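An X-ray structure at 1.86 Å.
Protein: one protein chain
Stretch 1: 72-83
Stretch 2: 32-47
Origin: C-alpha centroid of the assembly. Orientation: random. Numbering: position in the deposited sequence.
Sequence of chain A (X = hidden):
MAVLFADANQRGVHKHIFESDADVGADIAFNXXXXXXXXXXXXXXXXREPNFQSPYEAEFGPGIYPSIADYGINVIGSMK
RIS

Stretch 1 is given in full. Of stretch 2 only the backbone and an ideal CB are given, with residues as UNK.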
# COMPACT_ATOMS: atom_id res chain seq x y z
N GLY A 72 -8.41 23.16 -3.00
CA GLY A 72 -7.35 24.13 -3.15
C GLY A 72 -5.97 23.61 -2.78
O GLY A 72 -5.04 24.38 -2.54
N ILE A 73 -5.84 22.29 -2.74
CA ILE A 73 -4.58 21.67 -2.37
C ILE A 73 -3.88 21.15 -3.60
O ILE A 73 -4.39 20.27 -4.29
CB ILE A 73 -4.81 20.52 -1.36
CG1 ILE A 73 -5.47 21.07 -0.09
CG2 ILE A 73 -3.50 19.82 -1.07
CD1 ILE A 73 -5.98 20.02 0.85
N ASN A 74 -2.70 21.70 -3.88
CA ASN A 74 -1.96 21.25 -5.05
C ASN A 74 -0.59 20.68 -4.67
O ASN A 74 -0.01 19.90 -5.42
CB ASN A 74 -1.83 22.39 -6.07
CG ASN A 74 -3.11 22.61 -6.88
OD1 ASN A 74 -3.42 21.86 -7.80
ND2 ASN A 74 -3.87 23.64 -6.50
N VAL A 75 -0.10 21.07 -3.50
CA VAL A 75 1.16 20.54 -3.01
C VAL A 75 1.04 20.20 -1.52
O VAL A 75 0.39 20.91 -0.76
CB VAL A 75 2.32 21.54 -3.23
CG1 VAL A 75 2.02 22.88 -2.58
CG2 VAL A 75 3.63 20.96 -2.70
N ILE A 76 1.64 19.08 -1.12
CA ILE A 76 1.63 18.69 0.29
C ILE A 76 3.06 18.54 0.77
O ILE A 76 3.75 17.57 0.43
CB ILE A 76 0.85 17.37 0.51
CG1 ILE A 76 -0.59 17.51 -0.02
CG2 ILE A 76 0.85 16.98 1.98
CD1 ILE A 76 -1.43 16.24 0.14
N GLY A 77 3.53 19.50 1.55
CA GLY A 77 4.89 19.44 2.03
C GLY A 77 5.00 18.52 3.23
O GLY A 77 6.06 17.94 3.48
N SER A 78 3.92 18.41 3.98
CA SER A 78 3.87 17.54 5.15
C SER A 78 2.42 17.30 5.54
O SER A 78 1.52 18.02 5.08
CB SER A 78 4.66 18.14 6.33
OG SER A 78 4.13 19.41 6.69
N MET A 79 2.18 16.30 6.38
CA MET A 79 0.84 16.03 6.88
C MET A 79 0.92 15.19 8.14
O MET A 79 1.88 14.46 8.34
CB MET A 79 -0.03 15.33 5.83
CG MET A 79 0.59 14.08 5.24
SD MET A 79 -0.33 13.46 3.80
CE MET A 79 -1.93 13.17 4.47
N LYS A 80 -0.09 15.31 8.99
CA LYS A 80 -0.09 14.57 10.25
C LYS A 80 -1.50 14.36 10.77
O LYS A 80 -2.40 15.16 10.53
CB LYS A 80 0.76 15.28 11.31
CG LYS A 80 0.03 16.33 12.14
CD LYS A 80 0.68 16.55 13.53
CE LYS A 80 0.66 15.27 14.38
NZ LYS A 80 0.69 15.51 15.87
N ARG A 81 -1.67 13.25 11.47
CA ARG A 81 -2.93 12.91 12.10
C ARG A 81 -3.09 13.77 13.34
O ARG A 81 -2.19 13.80 14.18
CB ARG A 81 -2.95 11.42 12.44
CG ARG A 81 -4.31 10.89 12.82
CD ARG A 81 -4.22 9.41 13.16
NE ARG A 81 -5.45 8.98 13.82
CZ ARG A 81 -5.67 7.74 14.25
NH1 ARG A 81 -4.75 6.81 14.10
NH2 ARG A 81 -6.83 7.45 14.84
N ILE A 82 -4.20 14.48 13.47
CA ILE A 82 -4.38 15.33 14.64
C ILE A 82 -5.27 14.69 15.70
O ILE A 82 -5.30 15.14 16.86
CB ILE A 82 -4.95 16.71 14.26
CG1 ILE A 82 -6.20 16.55 13.39
CG2 ILE A 82 -3.89 17.54 13.54
CD1 ILE A 82 -6.72 17.85 12.84
N SER A 83 -5.98 13.64 15.32
CA SER A 83 -6.83 12.91 16.25
C SER A 83 -7.01 11.47 15.79
O SER A 83 -7.07 11.20 14.59
CB SER A 83 -8.19 13.58 16.38
OG SER A 83 -8.95 13.38 15.20
N UNK A 32 5.81 13.30 -7.62
CA UNK A 32 4.59 13.87 -8.17
C UNK A 32 3.83 14.62 -7.10
O UNK A 32 3.91 14.30 -5.92
CB UNK A 32 3.71 12.78 -8.78
N UNK A 33 3.09 15.64 -7.52
CA UNK A 33 2.16 16.29 -6.62
C UNK A 33 0.96 15.38 -6.49
O UNK A 33 0.49 14.81 -7.47
CB UNK A 33 1.76 17.68 -7.12
N UNK A 34 0.48 15.20 -5.26
CA UNK A 34 -0.68 14.31 -5.10
C UNK A 34 -1.96 14.95 -5.64
O UNK A 34 -2.14 16.16 -5.49
CB UNK A 34 -0.87 13.94 -3.63
N UNK A 35 -2.82 14.15 -6.28
CA UNK A 35 -4.07 14.67 -6.81
C UNK A 35 -5.31 14.01 -6.23
O UNK A 35 -6.42 14.48 -6.47
CB UNK A 35 -4.08 14.51 -8.33
N UNK A 36 -5.13 12.93 -5.48
CA UNK A 36 -6.23 12.39 -4.70
C UNK A 36 -5.70 11.72 -3.44
O UNK A 36 -4.49 11.56 -3.27
CB UNK A 36 -7.05 11.40 -5.53
N UNK A 37 -6.62 11.36 -2.56
CA UNK A 37 -6.23 10.87 -1.24
C UNK A 37 -7.33 10.01 -0.64
O UNK A 37 -8.52 10.26 -0.86
CB UNK A 37 -5.90 12.04 -0.31
N UNK A 38 -6.92 8.97 0.09
CA UNK A 38 -7.86 8.21 0.88
C UNK A 38 -7.44 8.30 2.34
O UNK A 38 -6.26 8.13 2.66
CB UNK A 38 -7.93 6.76 0.41
N UNK A 39 -8.38 8.62 3.21
CA UNK A 39 -8.10 8.63 4.63
C UNK A 39 -8.81 7.42 5.24
O UNK A 39 -10.02 7.29 5.11
CB UNK A 39 -8.55 9.94 5.28
N UNK A 40 -8.05 6.55 5.89
CA UNK A 40 -8.61 5.31 6.42
C UNK A 40 -9.06 5.48 7.87
O UNK A 40 -10.06 4.90 8.29
CB UNK A 40 -7.58 4.18 6.32
N UNK A 41 -8.33 6.27 8.62
CA UNK A 41 -8.70 6.50 10.01
C UNK A 41 -8.14 7.82 10.49
O UNK A 41 -7.12 8.30 9.98
CB UNK A 41 -8.21 5.36 10.90
N UNK A 42 -8.81 8.40 11.48
CA UNK A 42 -8.37 9.64 12.07
C UNK A 42 -8.69 10.84 11.21
O UNK A 42 -9.19 10.69 10.08
CB UNK A 42 -6.87 9.58 12.34
N UNK A 43 -8.40 12.01 11.74
CA UNK A 43 -8.55 13.28 11.05
C UNK A 43 -7.17 13.86 10.78
O UNK A 43 -6.33 13.90 11.68
CB UNK A 43 -9.40 14.25 11.87
N UNK A 44 -6.94 14.31 9.55
CA UNK A 44 -5.60 14.73 9.14
C UNK A 44 -5.53 16.21 8.79
O UNK A 44 -6.46 16.79 8.21
CB UNK A 44 -5.14 13.90 7.94
N UNK A 45 -4.40 16.82 9.14
CA UNK A 45 -4.09 18.17 8.72
C UNK A 45 -2.98 18.12 7.67
O UNK A 45 -1.99 17.40 7.84
CB UNK A 45 -3.68 19.03 9.91
N UNK A 46 -3.16 18.85 6.58
CA UNK A 46 -2.19 18.91 5.48
C UNK A 46 -1.52 20.27 5.46
O UNK A 46 -2.14 21.27 5.78
CB UNK A 46 -2.86 18.63 4.14
N UNK A 47 -0.25 20.30 5.06
CA UNK A 47 0.53 21.53 5.09
C UNK A 47 1.22 21.76 3.74
O UNK A 47 1.61 20.80 3.08
CB UNK A 47 1.56 21.48 6.22

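Strand 78-81 runs antiparallel to 44-47 (167° between axes, closest approach 4.7 Å), so each visible CB can be judged against a known register.

Position 32 lies out of reach of stretch 1 and is unconstrained by it; it is Ala-32. At 33 the CB points toward stretch 1, 3.3 Å from Asn-74 O, an acceptor with open space around it. A small or polar residue suits; Thr-33 is deposited, and its OG1 donates to a water (3.0 Å from OG1) that in turn donates to Asn-74 O (2.7 Å from the water). At 34 the CB points sideways, 4.4 Å from Ile-76 CD1, and phi of -72° admits proline among compact apolar residues. Pro-34 places CG 3.5 Å from Ile-76 CD1.

Position 35 points away (Arg-35), and 36 is out of reach (Ser-36). The CB of 37 points toward stretch 1 but has no atom of it close by, so a long apolar chain could bridge the gap: Met-37 SD lies 4.0 Å from Met-79 CE. Positions 38, 39 and 40 find no partner here; they are Val-38, Val-39 and Leu-40. At 41 the CB points sideways, 4.7 Å from Arg-81 NH2, favouring something small or polar. Ser-41 sets OG over one face of that guanidinium.

Position 42 is the most restrictive: a CB would lie 2.1 Å from Arg-81 NE and 2.8 Å from Ser-83 O, both clashes, and phi is +77°. Gly-42 fits. At 43 the CB is 4.2 Å from Ile-82 CG1, so branched apolar residues suit. Val-43 packs CG1 3.9 Å from Ile-82 CD1, while its backbone O accepts from Ile-82 N (2.8 Å).

Position 44 pairs with Arg-81 without hydrogen bonds, its CB on the face shared with Met-79 and 4.8 Å from Met-79 CE. Large apolar or aromatic residues fit; Trp-44 receives Arg-81 CB over its six-membered ring, 4.1 Å from the centroid and 14° off the normal.

At 45, backbone N donates to Lys-80 O (2.9 Å), and the CB lies 3.9 Å from Ile-82 CG2, allowing a long aliphatic or polar chain. Arg-45 lays its guanidinium face against Ile-82 CG2. Position 46 faces Ile-76 CG2 (4.6 Å from its CB) and Met-79 CB (4.7 Å), calling for a medium apolar chain; Leu-46 reaches Ile-76 CD1 with CD2 (3.5 Å).

At 47 the CB sits 3.3 Å from Ser-78 OG on the Lys-80 side of the sheet. Several large residues could extend along it. Tyr-47 does, its ring edge near Met-79 CA and its OH 4.0 Å from Lys-80 CG.

Stretch 2 (32-47) ATPRSMVVLSGVWRLY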
# COMPACT_ATOMS: atom_id res chain seq x y z
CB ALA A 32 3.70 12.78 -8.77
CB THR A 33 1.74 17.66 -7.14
OG1 THR A 33 1.12 17.50 -8.43
CG2 THR A 33 2.95 18.55 -7.29
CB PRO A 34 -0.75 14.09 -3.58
CG PRO A 34 -0.12 15.31 -3.01
CD PRO A 34 0.98 15.70 -3.97
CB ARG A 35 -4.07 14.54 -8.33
CG ARG A 35 -3.05 15.47 -8.95
CD ARG A 35 -3.12 15.53 -10.47
NE ARG A 35 -2.26 16.62 -10.94
CZ ARG A 35 -2.03 16.87 -12.23
NH1 ARG A 35 -2.57 16.10 -13.16
NH2 ARG A 35 -1.24 17.89 -12.57
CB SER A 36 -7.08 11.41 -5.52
OG SER A 36 -6.33 10.31 -5.99
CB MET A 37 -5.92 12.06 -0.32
CG MET A 37 -5.70 11.69 1.15
SD MET A 37 -5.19 13.13 2.11
CE MET A 37 -6.67 14.14 2.05
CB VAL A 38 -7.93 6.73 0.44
CG1 VAL A 38 -8.80 5.94 1.42
CG2 VAL A 38 -8.46 6.62 -0.98
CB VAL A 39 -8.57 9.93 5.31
CG1 VAL A 39 -8.43 9.80 6.82
CG2 VAL A 39 -7.76 11.12 4.79
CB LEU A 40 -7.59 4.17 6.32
CG LEU A 40 -7.19 3.88 4.87
CD1 LEU A 40 -5.93 3.04 4.80
CD2 LEU A 40 -8.34 3.20 4.15
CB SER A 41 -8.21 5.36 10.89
OG SER A 41 -6.79 5.27 10.86
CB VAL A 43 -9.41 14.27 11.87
CG1 VAL A 43 -9.44 15.64 11.21
CG2 VAL A 43 -10.83 13.72 12.03
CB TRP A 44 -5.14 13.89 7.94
CG TRP A 44 -4.87 12.44 8.28
CD1 TRP A 44 -5.78 11.49 8.63
CD2 TRP A 44 -3.59 11.80 8.30
NE1 TRP A 44 -5.15 10.29 8.88
CE2 TRP A 44 -3.80 10.46 8.68
CE3 TRP A 44 -2.29 12.23 8.04
CZ2 TRP A 44 -2.76 9.54 8.81
CZ3 TRP A 44 -1.26 11.32 8.18
CH2 TRP A 44 -1.50 9.99 8.55
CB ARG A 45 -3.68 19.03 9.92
CG ARG A 45 -3.47 20.50 9.61
CD ARG A 45 -3.24 21.31 10.91
NE ARG A 45 -4.34 21.12 11.86
CZ ARG A 45 -4.29 21.44 13.15
NH1 ARG A 45 -3.20 21.99 13.66
NH2 ARG A 45 -5.34 21.22 13.92
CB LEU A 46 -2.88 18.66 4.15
CG LEU A 46 -3.13 17.22 3.67
CD1 LEU A 46 -3.83 16.39 4.73
CD2 LEU A 46 -3.95 17.29 2.39
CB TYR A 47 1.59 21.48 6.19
CG TYR A 47 1.09 21.15 7.58
CD1 TYR A 47 0.75 19.84 7.94
CD2 TYR A 47 0.99 22.15 8.56
CE1 TYR A 47 0.30 19.54 9.22
CE2 TYR A 47 0.55 21.85 9.83
CZ TYR A 47 0.21 20.56 10.16
OH TYR A 47 -0.22 20.27 11.43
O HOH W 1 -1.39 18.24 -7.03
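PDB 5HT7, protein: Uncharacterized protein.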